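Local coordinates for rusticyanin (Thiobacillus ferrooxidans, PDB 2CAL), which carries electrons from cytochrome c552 to the A-type oxidase in the periplasmic iron respiratory chain, using a single bound copper ion, at residues F86-K90 against I101-V105; K91-Y95 against Y133-C137. The protein carries 1 engineered substitution. All coordinates share one frame. Numbering follows the deposited sequence.

Contact 1 (F86-K90 against I101-V105); sequences FDITK and IDPIV
V105, T89 and I101 bury the most surface here. The backbone is extended through I88 and T89. I101-V105 is mostly loop and crosses beside the strand, becoming weakly strand-like near I104 and V105, after a cis peptide bond before P103. The CA atoms of T89 and I104 come nearest, 5.0 Å apart. One backbone hydrogen bond joins the segments: V105 N donates to I88 O at 2.9 Å (146° at the hydrogen). The same I88 O lies 3.5 Å from I104 CA in a CA-H...O contact. V105 (chi1 m) sets its CG2 3.7 Å from CG2 of I88 (chi1 m). Both side chains also rest on W126 of strand 119-126. T89 takes the t rotamer, so that OG1 donates to I101 O at 2.7 Å; OG1 is also hydrogen-bonded to K91 N. The CA-to-CB bond of I101 points toward the strand; I101 CD1 lies 4.2 Å, and I104 CG2 3.9 Å, from D87 CB. The carboxylate of D87 is held by S85. Water 1 accepts from K90 N (3.0 Å) and donates to P103 O (2.7 Å). Two direct hydrogen bonds thus hold the loop on 87-89, an outermost strand of its sheet in the cupredoxin beta-sandwich.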
loop_
_atom_site.group_PDB
_atom_site.type_symbol
_atom_site.label_atom_id
_atom_site.label_comp_id
_atom_site.label_asym_id
_atom_site.label_seq_id
_atom_site.Cartn_x
_atom_site.Cartn_y
_atom_site.Cartn_z
ATOM N N PHE A 86 -4.364 -3.529 2.021
ATOM C CA PHE A 86 -3.504 -3.196 0.886
ATOM C C PHE A 86 -3.488 -4.438 0.015
ATOM O O PHE A 86 -2.790 -5.400 0.307
ATOM C CB PHE A 86 -2.101 -2.756 1.349
ATOM C CG PHE A 86 -1.188 -2.273 0.227
ATOM C CD1 PHE A 86 -0.994 -0.908 0.052
ATOM C CD2 PHE A 86 -0.517 -3.174 -0.623
ATOM C CE1 PHE A 86 -0.142 -0.471 -0.949
ATOM C CE2 PHE A 86 0.338 -2.733 -1.619
ATOM C CZ PHE A 86 0.505 -1.368 -1.757
ATOM N N ASP A 87 -4.207 -4.413 -1.088
ATOM C CA ASP A 87 -4.390 -5.563 -1.937
ATOM C C ASP A 87 -4.088 -5.194 -3.372
ATOM O O ASP A 87 -4.613 -4.235 -3.909
ATOM C CB ASP A 87 -5.822 -6.094 -1.806
ATOM C CG ASP A 87 -6.058 -6.616 -0.393
ATOM O OD1 ASP A 87 -5.306 -7.543 0.012
ATOM O OD2 ASP A 87 -7.025 -6.093 0.223
ATOM N N ILE A 88 -3.190 -6.003 -3.977
ATOM C CA ILE A 88 -2.799 -5.743 -5.359
ATOM C C ILE A 88 -3.639 -6.628 -6.290
ATOM O O ILE A 88 -3.739 -7.832 -6.073
ATOM C CB ILE A 88 -1.285 -5.994 -5.585
ATOM C CG1 ILE A 88 -0.465 -5.167 -4.554
ATOM C CG2 ILE A 88 -0.871 -5.677 -6.998
ATOM C CD1 ILE A 88 1.041 -5.449 -4.599
ATOM N N THR A 89 -4.137 -6.003 -7.346
ATOM C CA THR A 89 -5.032 -6.638 -8.330
ATOM C C THR A 89 -4.698 -6.119 -9.709
ATOM O O THR A 89 -4.138 -5.036 -9.874
ATOM C CB THR A 89 -6.491 -6.316 -7.956
ATOM O OG1 THR A 89 -7.378 -6.954 -8.952
ATOM C CG2 THR A 89 -6.788 -4.837 -7.913
ATOM N N LYS A 90 -5.085 -6.902 -10.736
ATOM C CA LYS A 90 -5.045 -6.382 -12.096
ATOM C C LYS A 90 -6.253 -5.568 -12.447
ATOM O O LYS A 90 -6.267 -4.973 -13.523
ATOM C CB LYS A 90 -4.839 -7.537 -13.111
ATOM C CG LYS A 90 -3.563 -8.355 -12.805
ATOM C CD LYS A 90 -3.255 -9.387 -13.907
ATOM C CE LYS A 90 -2.139 -10.315 -13.453
ATOM N NZ LYS A 90 -1.609 -11.257 -14.486
ATOM N N ILE A 101 -12.366 -7.530 -7.113
ATOM C CA ILE A 101 -10.957 -7.395 -7.544
ATOM C C ILE A 101 -10.222 -8.705 -7.550
ATOM O O ILE A 101 -9.012 -8.784 -7.783
ATOM C CB ILE A 101 -10.218 -6.363 -6.652
ATOM C CG1 ILE A 101 -10.124 -6.780 -5.183
ATOM C CG2 ILE A 101 -10.815 -4.976 -6.900
ATOM C CD1 ILE A 101 -9.117 -5.940 -4.366
ATOM N N ASP A 102 -10.875 -9.852 -7.309
ATOM C CA ASP A 102 -10.171 -11.131 -7.299
ATOM C C ASP A 102 -9.781 -11.470 -8.733
ATOM O O ASP A 102 -10.512 -11.113 -9.677
ATOM C CB ASP A 102 -11.051 -12.219 -6.651
ATOM C CG ASP A 102 -11.179 -12.135 -5.123
ATOM O OD1 ASP A 102 -10.437 -11.377 -4.460
ATOM O OD2 ASP A 102 -11.925 -12.890 -4.498
ATOM N N PRO A 103 -8.680 -12.180 -8.946
ATOM C CA PRO A 103 -7.795 -12.603 -7.881
ATOM C C PRO A 103 -6.865 -11.490 -7.394
ATOM O O PRO A 103 -6.335 -10.677 -8.139
ATOM C CB PRO A 103 -6.976 -13.738 -8.523
ATOM C CG PRO A 103 -7.169 -13.600 -9.971
ATOM C CD PRO A 103 -8.289 -12.682 -10.280
ATOM N N ILE A 104 -6.663 -11.528 -6.080
ATOM C CA ILE A 104 -5.669 -10.645 -5.446
ATOM C C ILE A 104 -4.324 -11.351 -5.602
ATOM O O ILE A 104 -4.114 -12.483 -5.161
ATOM C CB ILE A 104 -6.024 -10.330 -3.990
ATOM C CG1 ILE A 104 -7.311 -9.514 -3.866
ATOM C CG2 ILE A 104 -4.855 -9.597 -3.321
ATOM C CD1 ILE A 104 -7.958 -9.533 -2.522
ATOM N N VAL A 105 -3.423 -10.664 -6.317
ATOM C CA VAL A 105 -2.163 -11.321 -6.658
ATOM C C VAL A 105 -1.174 -11.335 -5.499
ATOM O O VAL A 105 -0.318 -12.207 -5.438
ATOM C CB VAL A 105 -1.507 -10.748 -7.919
ATOM C CG1 VAL A 105 -2.461 -10.870 -9.118
ATOM C CG2 VAL A 105 -1.076 -9.295 -7.770
HETATM O O HOH W 1 -6.234 -9.624 -10.569
#

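Contact 2 (K91-Y95 against Y133-C137); sequences KGPPY and YYYVC. With CU1 (copper (I) ion), chain B.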
loop_
_atom_site.group_PDB
_atom_site.type_symbol
_atom_site.label_atom_id
_atom_site.label_comp_id
_atom_site.label_asym_id
_atom_site.label_seq_id
_atom_site.Cartn_x
_atom_site.Cartn_y
_atom_site.Cartn_z
ATOM N N LYS A 91 -7.337 -5.569 -11.649
ATOM C CA LYS A 91 -8.575 -4.843 -11.964
ATOM C C LYS A 91 -8.449 -3.346 -11.656
ATOM O O LYS A 91 -8.073 -3.021 -10.528
ATOM C CB LYS A 91 -9.737 -5.426 -11.172
ATOM C CG LYS A 91 -11.007 -4.592 -11.208
ATOM C CD LYS A 91 -11.677 -4.545 -12.556
ATOM C CE LYS A 91 -12.675 -3.431 -12.754
ATOM N NZ LYS A 91 -13.152 -2.675 -11.551
ATOM N N GLY A 92 -8.754 -2.486 -12.603
ATOM C CA GLY A 92 -8.636 -1.053 -12.469
ATOM C C GLY A 92 -9.980 -0.427 -12.070
ATOM O O GLY A 92 -11.015 -1.089 -11.990
ATOM N N PRO A 93 -9.921 0.879 -11.818
ATOM C CA PRO A 93 -11.117 1.632 -11.407
ATOM C C PRO A 93 -12.084 1.867 -12.541
ATOM O O PRO A 93 -11.719 1.672 -13.706
ATOM C CB PRO A 93 -10.473 2.946 -10.925
ATOM C CG PRO A 93 -9.265 3.103 -11.840
ATOM C CD PRO A 93 -8.685 1.724 -11.873
ATOM N N PRO A 94 -13.322 2.308 -12.272
ATOM C CA PRO A 94 -13.810 2.626 -10.932
ATOM C C PRO A 94 -14.154 1.363 -10.174
ATOM O O PRO A 94 -14.526 0.346 -10.750
ATOM C CB PRO A 94 -15.071 3.462 -11.197
ATOM C CG PRO A 94 -15.599 2.926 -12.464
ATOM C CD PRO A 94 -14.379 2.561 -13.270
ATOM N N TYR A 95 -14.052 1.403 -8.852
ATOM C CA TYR A 95 -14.400 0.310 -7.953
ATOM C C TYR A 95 -15.761 0.523 -7.324
ATOM O O TYR A 95 -16.124 1.642 -6.946
ATOM C CB TYR A 95 -13.313 0.232 -6.849
ATOM C CG TYR A 95 -11.941 -0.002 -7.445
ATOM C CD1 TYR A 95 -10.981 1.017 -7.533
ATOM C CD2 TYR A 95 -11.605 -1.246 -7.941
ATOM C CE1 TYR A 95 -9.740 0.765 -8.103
ATOM C CE2 TYR A 95 -10.371 -1.539 -8.519
ATOM C CZ TYR A 95 -9.450 -0.497 -8.555
ATOM O OH TYR A 95 -8.214 -0.707 -9.136
ATOM N N TYR A 133 -0.886 -2.973 -12.585
ATOM C CA TYR A 133 -1.626 -3.397 -11.410
ATOM C C TYR A 133 -2.117 -2.168 -10.671
ATOM O O TYR A 133 -1.805 -1.046 -10.969
ATOM C CB TYR A 133 -0.748 -4.241 -10.496
ATOM C CG TYR A 133 -0.026 -5.410 -11.128
ATOM C CD1 TYR A 133 1.170 -5.313 -11.850
ATOM C CD2 TYR A 133 -0.556 -6.689 -11.016
ATOM C CE1 TYR A 133 1.796 -6.397 -12.417
ATOM C CE2 TYR A 133 0.072 -7.795 -11.573
ATOM C CZ TYR A 133 1.266 -7.641 -12.279
ATOM O OH TYR A 133 1.860 -8.752 -12.828
ATOM N N TYR A 134 -2.975 -2.454 -9.662
ATOM C CA TYR A 134 -3.572 -1.413 -8.812
ATOM C C TYR A 134 -3.429 -1.936 -7.385
ATOM O O TYR A 134 -3.631 -3.121 -7.119
ATOM C CB TYR A 134 -5.031 -1.129 -9.182
ATOM C CG TYR A 134 -5.123 -0.686 -10.624
ATOM C CD1 TYR A 134 -5.042 0.659 -10.968
ATOM C CD2 TYR A 134 -5.208 -1.628 -11.655
ATOM C CE1 TYR A 134 -5.100 1.027 -12.306
ATOM C CE2 TYR A 134 -5.250 -1.249 -12.980
ATOM C CZ TYR A 134 -5.198 0.092 -13.304
ATOM O OH TYR A 134 -5.245 0.494 -14.648
ATOM N N TYR A 135 -3.111 -1.000 -6.463
ATOM C CA TYR A 135 -3.157 -1.315 -5.024
ATOM C C TYR A 135 -4.427 -0.655 -4.507
ATOM O O TYR A 135 -4.708 0.504 -4.755
ATOM C CB TYR A 135 -1.921 -0.881 -4.241
ATOM C CG TYR A 135 -1.459 0.545 -4.383
ATOM C CD1 TYR A 135 -0.684 1.004 -5.461
ATOM C CD2 TYR A 135 -1.805 1.474 -3.417
ATOM C CE1 TYR A 135 -0.280 2.316 -5.560
ATOM C CE2 TYR A 135 -1.388 2.794 -3.507
ATOM C CZ TYR A 135 -0.607 3.231 -4.574
ATOM O OH TYR A 135 -0.249 4.550 -4.621
ATOM N N VAL A 136 -5.256 -1.445 -3.801
ATOM C CA VAL A 136 -6.622 -1.089 -3.456
ATOM C C VAL A 136 -6.912 -1.485 -2.024
ATOM O O VAL A 136 -6.506 -2.535 -1.521
ATOM C CB VAL A 136 -7.581 -1.824 -4.420
ATOM C CG1 VAL A 136 -9.054 -1.460 -4.269
ATOM C CG2 VAL A 136 -7.224 -1.621 -5.905
ATOM N N CYS A 137 -7.711 -0.649 -1.346
ATOM C CA CYS A 137 -8.299 -0.993 -0.062
ATOM C C CYS A 137 -9.680 -1.659 -0.248
ATOM O O CYS A 137 -10.469 -1.185 -1.062
ATOM C CB CYS A 137 -8.428 0.266 0.824
ATOM S SG CYS A 137 -9.163 -0.161 2.450
HETATM CU CU CU1 B . -9.080 1.778 3.354
#
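The CA of G92 packs on the face of the Y134 ring. It sits 3.6 Å from the centroid of that ring, 19° off the normal, as a CH-pi contact. There is little room for a side chain: an ideal CB would be 3.0 Å from Y134 CZ. P93 extends the contact over the same ring face, with CD 4.1 Å from the centroid. The second site is Y95. V136 CG1 stands almost on the normal of the Y95 ring, 4.3 Å from its centroid. Y95 OH lies 3.2 Å from Y134 CB and donates to K91 O at 2.7 Å, which ties the loop back on itself. In this cupredoxin fold, strand 131-136 leads straight into the copper site: C137 SG binds CU1 at 2.1 Å, and H84 and M147 complete the ligands. Y134 and V136 point toward the loop, while Y133 and Y135 point away from it. K91 NZ closes the loop further with a hydrogen bond to G92 O at 2.7 Å. Y95 also meets F148 edge-to-face.

How the contacts relate
Strands 87-89 and 131-136 are neighbours in one sheet, and this joins the two contacts. T89 O lies 2.8 Å from Y134 N, and D87 O 2.9 Å from V136 N, both probable hydrogen bonds. F86 also packs on Y135. The segments alternate along the chain: K91-Y95 follows directly on F86-K90. Each contact is partly buried, with two exposed residues among those that touch. Contact 1 combines apolar packing with two direct hydrogen bonds and a water bridge. Contact 2 meets across its segments through CH-pi and apolar packing; the side-chain hydrogen bonds of K91 and Y95 stay within K91-Y95. Contact 2 includes a copper ligand, C137; contact 1 has none, although the side chain of D87 is about 9 Å from the copper.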